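Beta-1,4-galactanase (Humicola insolens, PDB 1HJQ) hydrolyses the (1->4)-beta-D-galactosidic linkages of type I arabinogalactans, as a family 53 glycoside hydrolase of clan GH-A. Local coordinates at residues A[136-141]-A[145-150]; A[177-182]-A[186-191]; A[82-87]-A[93-98]. All blocks are in the same frame, centred on the assembly; numbering follows the deposited sequence.

Contact 1. Residues A[136-141]-A[145-150]; sequences ITQGLL and GKTNNW
Thr147 meets Gln138 twice, once through its backbone and once through its side chain. The backbone bond runs from Thr147 N to Gln138 O, 3.0 Å. Beside this bond the two side chains cross at a slant, and Thr147 OG1 donates to Gln138 OE1 at 2.9 Å from a position out of the plane of that amide. Gln138 gets its carboxamide there by folding: CG is anti to the carbonyl carbon (chi1 -65°), and a bend at chi2, -48°, brings OE1 back to the Thr147 hydroxyl. The other branch, Thr147 CG2, turns in against the main chain of 137-139, 3.6 Å from Gly139 N. A valine in place of Thr147 would probably leave Gln138 OE1 without this donor and its amide freer to turn. Farther along, Leu140 N bonds to Gly145 O (2.9 Å) and Gly145 N to Leu141 O (3.1 Å), with Gly139 and Lys146 facing each other in a single bridge. Gln138 O also accepts from NE1 of Trp142, and Lys146 makes a cation-pi contact with that indole. The result is a short antiparallel, hairpin-like loop between strand 129-132 and helix 150-165, just beyond the proton donor Glu135 of the TIM barrel.

Contact 2. Residues A[177-182]-A[186-191]; sequences VHLDNG and DTQNWW
Leu179, the last residue of strand 174-179, turns its two methyls onto the Trp191 side chain of helix 185-198, and this is where the contact is tight. CD1 sits almost on the normal of the six-membered ring of Trp191, 3.9 Å from its centroid and 7° off the axis, a CH-pi contact over the face. The other methyl, Leu179 CD2, packs on Trp191 CB at 3.8 Å. Two residues back on the same side of the strand, Val177 CG1 reaches Trp191 CZ3 at 3.6 Å, coming in obliquely. With Trp191 CG anti to the backbone N (chi1 -161°), the indole turns toward the strand and offers one face to Leu179 CD1.

Next to this apolar patch runs Gln188, antiparallel to the leucine side chain. Its bent chain carries NE2 to the turn after the strand, where it donates to Asp180 O at 3.0 Å, with the acceptor close to the amide plane, and more weakly to Asn181 O. One buried nitrogen thus serves two main-chain carbonyls.

The packing opens out at the Asn181 and Thr187 end. Their side chains do not meet; a water spans the gap, accepting from Asn181 ND2 at 2.9 Å and lying 3.0 Å from Thr187 OG1.

The strand's other side carries His178, bonded through NE2 to the nucleophile Glu245, while Asp180, in probable though doubtfully short contact with Thr137 OG1 through OD1, lies beside the proton donor Glu135. The chemistry therefore divides by side: the indole and leucine seal strand to helix, and the glutamine amide holds the carbonyls of Asp180 and Asn181, probably helping to fix the backbone from which Asp180 faces the catalytic acid.

Contact 3. Residues A[82-87]-A[93-98]; sequences YSDTWA and TTPAGW
In the long loop that follows strand 75-80 of the barrel, Ser83 and Thr93 draw two parts of the chain together before helix 102-123 begins. Ser83 OG donates to Thr93 O at 2.7 Å, lying in the carbonyl plane on a lone pair. The hydroxyl faces the threonine because OG is anti to its own backbone nitrogen, chi1 -176°. Thr85 N gives a weak bond to Ser83 OG from within segment 82-87.

Two waters extend this join. One donates to Ser83 OG and to Trp86 O and accepts from Thr93 N at 3.0 Å, so both backbone polar groups of Thr93 are tied to segment 82-87. The other donates to Thr93 O and accepts from Asp84 N, 2.9 Å away; Thr93 O therefore takes both a hydroxyl and a water.

Beyond the waters the contact becomes one of packing. Asp84 and Pro95 cross at a slant, with Asp84 OD1 3.6 Å from Pro95 CB, while Pro95 CD faces Tyr82 O at 3.9 Å. Asp84 OD1 has its polar partner in the neighbouring loop, at Asn51 N, and Val50 of the same loop pairs with Ser83 through the backbone. Pro95 also opens a type II beta turn, closed by Trp98 N bonding to Pro95 O; the turn brings Pro95 CG over the centre of the Trp98 ring, 3.6 Å above its plane. Trp98 then leans on Leu105 and Leu109, in the first turns of helix 102-123.

A hydroxyl-to-carbonyl bond, shared waters and the packing of Pro95 thus fold the excursion back on itself, forming one of the elaborated beta-to-alpha loops of a TIM barrel.

From the N terminus, contact 3 comes first, folding back the loop that leaves strand 75-80. Contact 1 then closes the next such loop, after strand 129-132, and contact 2 closes the short connection between strand 174-179 and helix 185-198, within the following beta-alpha-beta unit. The three lie in series; none nests in or crosses another. Contact 1 is the middle piece. On one side Leu141 packs against Tyr82 and Pro95 of contact 3, and Leu140 also lies against Tyr82; on the other, Ile136 N reaches His178 O and Thr137 O packs on Trp191 CD1 in contact 2. Contacts 2 and 3 stay about 7 Å apart at their nearest atoms.

Contact 1. Residues A[136-141]-A[145-150]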
# COMPACT_ATOMS: atom_id res chain seq x y z
N ILE A 136 -7.26 5.98 3.76
CA ILE A 136 -7.96 7.17 4.23
C ILE A 136 -9.49 7.09 4.16
O ILE A 136 -10.15 8.10 3.94
CB ILE A 136 -7.47 8.42 3.47
CG1 ILE A 136 -7.67 8.24 1.95
CG2 ILE A 136 -6.01 8.68 3.78
CD1 ILE A 136 -7.22 9.43 1.09
N THR A 137 -10.04 5.90 4.38
CA THR A 137 -11.48 5.69 4.33
C THR A 137 -12.25 6.64 5.25
O THR A 137 -13.35 7.09 4.91
CB THR A 137 -11.86 4.27 4.74
OG1 THR A 137 -11.02 3.34 4.05
CG2 THR A 137 -13.30 4.00 4.39
N GLN A 138 -11.70 6.92 6.42
CA GLN A 138 -12.35 7.84 7.35
C GLN A 138 -11.64 9.19 7.27
O GLN A 138 -11.62 9.97 8.23
CB GLN A 138 -12.29 7.32 8.79
CG GLN A 138 -13.06 6.02 9.05
CD GLN A 138 -14.49 6.06 8.49
OE1 GLN A 138 -15.27 6.96 8.79
NE2 GLN A 138 -14.83 5.07 7.67
N GLY A 139 -11.05 9.45 6.10
CA GLY A 139 -10.35 10.70 5.89
C GLY A 139 -8.90 10.66 6.35
O GLY A 139 -8.37 9.59 6.66
N LEU A 140 -8.27 11.83 6.38
CA LEU A 140 -6.88 11.96 6.78
C LEU A 140 -6.68 13.27 7.51
O LEU A 140 -7.58 14.11 7.56
CB LEU A 140 -5.96 11.94 5.55
CG LEU A 140 -6.00 13.15 4.62
CD1 LEU A 140 -4.86 13.07 3.63
CD2 LEU A 140 -7.32 13.22 3.88
N LEU A 141 -5.49 13.45 8.08
CA LEU A 141 -5.13 14.67 8.80
C LEU A 141 -6.23 15.19 9.73
O LEU A 141 -6.69 16.33 9.59
CB LEU A 141 -4.73 15.75 7.79
CG LEU A 141 -3.42 15.41 7.07
CD1 LEU A 141 -3.16 16.38 5.93
CD2 LEU A 141 -2.29 15.44 8.09
N GLY A 145 -9.46 16.79 8.19
CA GLY A 145 -9.79 15.83 7.15
C GLY A 145 -10.56 14.59 7.57
O GLY A 145 -10.57 13.58 6.86
N LYS A 146 -11.21 14.63 8.72
CA LYS A 146 -11.97 13.49 9.19
C LYS A 146 -13.27 13.37 8.38
O LYS A 146 -13.90 14.37 8.05
CB LYS A 146 -12.27 13.63 10.68
CG LYS A 146 -12.49 12.33 11.41
CD LYS A 146 -12.73 12.60 12.89
CE LYS A 146 -13.05 11.34 13.68
NZ LYS A 146 -11.93 10.38 13.70
N THR A 147 -13.66 12.14 8.06
CA THR A 147 -14.86 11.92 7.27
C THR A 147 -16.09 12.72 7.64
O THR A 147 -16.38 12.95 8.82
CB THR A 147 -15.28 10.47 7.22
OG1 THR A 147 -14.91 9.82 8.45
CG2 THR A 147 -14.64 9.79 6.03
N ASN A 148 -16.80 13.08 6.58
CA ASN A 148 -18.01 13.88 6.58
C ASN A 148 -17.59 15.34 6.44
O ASN A 148 -18.41 16.23 6.27
CB ASN A 148 -18.84 13.59 7.83
CG ASN A 148 -19.53 12.23 7.74
OD1 ASN A 148 -18.98 11.28 7.19
ND2 ASN A 148 -20.73 12.14 8.30
N ASN A 149 -16.27 15.56 6.49
CA ASN A 149 -15.69 16.88 6.28
C ASN A 149 -15.25 16.80 4.83
O ASN A 149 -14.15 17.21 4.45
CB ASN A 149 -14.46 17.10 7.17
CG ASN A 149 -14.82 17.50 8.58
OD1 ASN A 149 -15.93 17.23 9.05
ND2 ASN A 149 -13.89 18.16 9.26
N TRP A 150 -16.12 16.22 4.02
CA TRP A 150 -15.88 16.01 2.60
C TRP A 150 -15.20 17.19 1.91
O TRP A 150 -14.31 16.99 1.09
CB TRP A 150 -17.20 15.67 1.92
CG TRP A 150 -17.83 14.44 2.50
CD1 TRP A 150 -19.07 14.34 3.07
CD2 TRP A 150 -17.26 13.12 2.54
NE1 TRP A 150 -19.31 13.04 3.46
CE2 TRP A 150 -18.22 12.28 3.15
CE3 TRP A 150 -16.04 12.58 2.12
CZ2 TRP A 150 -17.98 10.91 3.35
CZ3 TRP A 150 -15.80 11.22 2.32
CH2 TRP A 150 -16.78 10.40 2.93

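Contact 2. Residues A[177-182]-A[186-191]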
# COMPACT_ATOMS: atom_id res chain seq x y z
N VAL A 177 -5.31 7.04 -4.72
CA VAL A 177 -6.09 7.28 -3.51
C VAL A 177 -6.30 5.88 -2.96
O VAL A 177 -6.79 4.99 -3.66
CB VAL A 177 -7.44 7.96 -3.81
CG1 VAL A 177 -8.32 7.94 -2.56
CG2 VAL A 177 -7.20 9.41 -4.25
N HIS A 178 -5.89 5.68 -1.72
CA HIS A 178 -5.95 4.38 -1.06
C HIS A 178 -6.99 4.29 0.05
O HIS A 178 -6.96 5.05 1.02
CB HIS A 178 -4.55 4.05 -0.52
CG HIS A 178 -4.47 2.79 0.28
ND1 HIS A 178 -5.41 1.78 0.18
CD2 HIS A 178 -3.56 2.37 1.19
CE1 HIS A 178 -5.07 0.79 0.98
NE2 HIS A 178 -3.96 1.12 1.61
N LEU A 179 -7.91 3.34 -0.12
CA LEU A 179 -8.98 3.09 0.85
C LEU A 179 -8.87 1.63 1.25
O LEU A 179 -8.38 0.81 0.48
CB LEU A 179 -10.34 3.33 0.20
CG LEU A 179 -11.00 4.71 0.23
CD1 LEU A 179 -10.01 5.79 -0.10
CD2 LEU A 179 -12.16 4.72 -0.75
N ASP A 180 -9.33 1.29 2.45
CA ASP A 180 -9.29 -0.09 2.91
C ASP A 180 -10.61 -0.75 2.50
O ASP A 180 -11.44 -0.10 1.86
CB ASP A 180 -9.09 -0.15 4.43
CG ASP A 180 -10.37 0.09 5.23
OD1 ASP A 180 -11.09 1.08 4.95
OD2 ASP A 180 -10.65 -0.72 6.15
N ASN A 181 -10.80 -2.02 2.83
CA ASN A 181 -12.02 -2.75 2.50
C ASN A 181 -12.47 -2.64 1.04
O ASN A 181 -13.63 -2.35 0.77
CB ASN A 181 -13.17 -2.30 3.39
CG ASN A 181 -12.98 -2.71 4.84
OD1 ASN A 181 -12.36 -3.73 5.13
ND2 ASN A 181 -13.51 -1.92 5.75
N GLY A 182 -11.56 -2.90 0.11
CA GLY A 182 -11.89 -2.82 -1.30
C GLY A 182 -13.03 -3.73 -1.70
O GLY A 182 -13.62 -3.55 -2.76
N ASP A 186 -20.10 -0.36 -1.24
CA ASP A 186 -20.83 0.77 -0.70
C ASP A 186 -19.86 1.76 -0.08
O ASP A 186 -20.05 2.97 -0.18
CB ASP A 186 -21.85 0.33 0.35
CG ASP A 186 -22.93 -0.57 -0.22
OD1 ASP A 186 -23.37 -0.32 -1.37
OD2 ASP A 186 -23.34 -1.53 0.48
N THR A 187 -18.81 1.25 0.57
CA THR A 187 -17.81 2.12 1.18
C THR A 187 -17.07 2.87 0.06
O THR A 187 -17.01 4.09 0.04
CB THR A 187 -16.77 1.32 1.99
OG1 THR A 187 -17.41 0.44 2.92
CG2 THR A 187 -15.88 2.29 2.76
N GLN A 188 -16.52 2.11 -0.89
CA GLN A 188 -15.80 2.70 -2.02
C GLN A 188 -16.62 3.75 -2.78
O GLN A 188 -16.07 4.77 -3.25
CB GLN A 188 -15.41 1.64 -3.04
CG GLN A 188 -14.54 0.48 -2.51
CD GLN A 188 -13.32 0.92 -1.70
OE1 GLN A 188 -12.61 1.89 -2.05
NE2 GLN A 188 -13.04 0.18 -0.64
N ASN A 189 -17.93 3.49 -2.89
CA ASN A 189 -18.89 4.35 -3.58
C ASN A 189 -19.20 5.59 -2.74
O ASN A 189 -19.12 6.70 -3.24
CB ASN A 189 -20.19 3.56 -3.91
CG ASN A 189 -21.17 4.36 -4.77
OD1 ASN A 189 -20.79 5.37 -5.37
ND2 ASN A 189 -22.43 3.90 -4.85
N TRP A 190 -19.59 5.38 -1.48
CA TRP A 190 -19.89 6.47 -0.54
C TRP A 190 -18.72 7.48 -0.47
O TRP A 190 -18.90 8.69 -0.62
CB TRP A 190 -20.13 5.83 0.84
CG TRP A 190 -19.99 6.72 2.02
CD1 TRP A 190 -20.90 7.62 2.47
CD2 TRP A 190 -18.90 6.74 2.96
NE1 TRP A 190 -20.46 8.20 3.64
CE2 TRP A 190 -19.23 7.67 3.96
CE3 TRP A 190 -17.68 6.05 3.05
CZ2 TRP A 190 -18.39 7.94 5.05
CZ3 TRP A 190 -16.84 6.32 4.14
CH2 TRP A 190 -17.20 7.25 5.12
N TRP A 191 -17.53 6.96 -0.24
CA TRP A 191 -16.35 7.80 -0.14
C TRP A 191 -16.08 8.66 -1.38
O TRP A 191 -16.12 9.89 -1.32
CB TRP A 191 -15.12 6.96 0.16
CG TRP A 191 -14.01 7.77 0.72
CD1 TRP A 191 -13.78 8.05 2.03
CD2 TRP A 191 -12.98 8.43 -0.02
NE1 TRP A 191 -12.67 8.85 2.17
CE2 TRP A 191 -12.15 9.10 0.92
CE3 TRP A 191 -12.67 8.53 -1.38
CZ2 TRP A 191 -11.04 9.84 0.54
CZ3 TRP A 191 -11.57 9.28 -1.76
CH2 TRP A 191 -10.76 9.92 -0.80
O HOH W 1 -15.79 -0.12 5.38

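Contact 3. Residues A[82-87]-A[93-98]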
# COMPACT_ATOMS: atom_id res chain seq x y z
N TYR A 82 1.07 10.59 5.69
CA TYR A 82 0.79 11.96 6.13
C TYR A 82 0.51 12.00 7.62
O TYR A 82 -0.46 12.60 8.08
CB TYR A 82 -0.40 12.54 5.36
CG TYR A 82 -0.12 12.73 3.89
CD1 TYR A 82 1.09 13.29 3.46
CD2 TYR A 82 -1.07 12.39 2.93
CE1 TYR A 82 1.35 13.51 2.12
CE2 TYR A 82 -0.82 12.61 1.59
CZ TYR A 82 0.39 13.17 1.19
OH TYR A 82 0.63 13.43 -0.15
N SER A 83 1.40 11.36 8.36
CA SER A 83 1.32 11.29 9.81
C SER A 83 2.72 10.96 10.34
O SER A 83 3.59 10.56 9.56
CB SER A 83 0.33 10.18 10.20
OG SER A 83 0.14 10.13 11.59
N ASP A 84 2.96 11.14 11.64
CA ASP A 84 4.27 10.82 12.19
C ASP A 84 4.32 9.33 12.43
O ASP A 84 5.38 8.72 12.50
CB ASP A 84 4.52 11.54 13.52
CG ASP A 84 4.73 13.03 13.36
OD1 ASP A 84 5.09 13.47 12.24
OD2 ASP A 84 4.56 13.75 14.37
N THR A 85 3.14 8.74 12.55
CA THR A 85 3.03 7.32 12.83
C THR A 85 1.98 6.64 11.93
O THR A 85 1.38 7.28 11.07
CB THR A 85 2.67 7.13 14.29
OG1 THR A 85 2.97 5.80 14.69
CG2 THR A 85 1.19 7.42 14.48
N TRP A 86 1.75 5.35 12.17
CA TRP A 86 0.81 4.56 11.39
C TRP A 86 -0.52 5.22 11.12
O TRP A 86 -1.25 5.55 12.04
CB TRP A 86 0.50 3.23 12.08
CG TRP A 86 1.68 2.38 12.39
CD1 TRP A 86 2.34 2.28 13.58
CD2 TRP A 86 2.35 1.49 11.49
NE1 TRP A 86 3.37 1.38 13.48
CE2 TRP A 86 3.40 0.88 12.21
CE3 TRP A 86 2.16 1.14 10.14
CZ2 TRP A 86 4.26 -0.06 11.63
CZ3 TRP A 86 3.02 0.21 9.56
CH2 TRP A 86 4.05 -0.38 10.31
N ALA A 87 -0.84 5.40 9.84
CA ALA A 87 -2.12 5.99 9.48
C ALA A 87 -3.02 4.89 8.93
O ALA A 87 -2.60 4.09 8.10
CB ALA A 87 -1.93 7.07 8.43
N THR A 93 -3.47 10.86 12.48
CA THR A 93 -2.92 11.92 13.32
C THR A 93 -2.06 12.92 12.58
O THR A 93 -0.97 12.59 12.10
CB THR A 93 -2.09 11.33 14.45
OG1 THR A 93 -2.84 10.29 15.09
CG2 THR A 93 -1.72 12.41 15.47
N THR A 94 -2.54 14.15 12.50
CA THR A 94 -1.82 15.23 11.84
C THR A 94 -0.47 15.38 12.54
O THR A 94 -0.39 15.32 13.76
CB THR A 94 -2.59 16.56 11.96
OG1 THR A 94 -3.85 16.44 11.30
CG2 THR A 94 -1.79 17.69 11.34
N PRO A 95 0.61 15.56 11.76
CA PRO A 95 1.96 15.72 12.32
C PRO A 95 1.98 16.89 13.30
O PRO A 95 1.46 17.96 13.00
CB PRO A 95 2.82 16.00 11.09
CG PRO A 95 2.10 15.28 10.00
CD PRO A 95 0.65 15.61 10.29
N ALA A 96 2.58 16.69 14.48
CA ALA A 96 2.65 17.78 15.44
C ALA A 96 3.29 18.97 14.74
O ALA A 96 4.25 18.79 13.99
CB ALA A 96 3.48 17.38 16.65
N GLY A 97 2.75 20.16 14.97
CA GLY A 97 3.30 21.35 14.34
C GLY A 97 2.54 21.84 13.12
O GLY A 97 2.54 23.04 12.84
N TRP A 98 1.90 20.94 12.39
CA TRP A 98 1.15 21.34 11.21
C TRP A 98 -0.04 22.23 11.58
O TRP A 98 -0.56 22.16 12.68
CB TRP A 98 0.71 20.09 10.44
CG TRP A 98 1.86 19.49 9.69
CD1 TRP A 98 3.18 19.62 9.99
CD2 TRP A 98 1.79 18.69 8.51
NE1 TRP A 98 3.95 18.94 9.08
CE2 TRP A 98 3.12 18.36 8.15
CE3 TRP A 98 0.75 18.21 7.71
CZ2 TRP A 98 3.43 17.58 7.03
CZ3 TRP A 98 1.06 17.43 6.59
CH2 TRP A 98 2.39 17.13 6.27
O HOH W 2 -1.79 8.38 12.55
O HOH W 3 1.47 12.60 13.65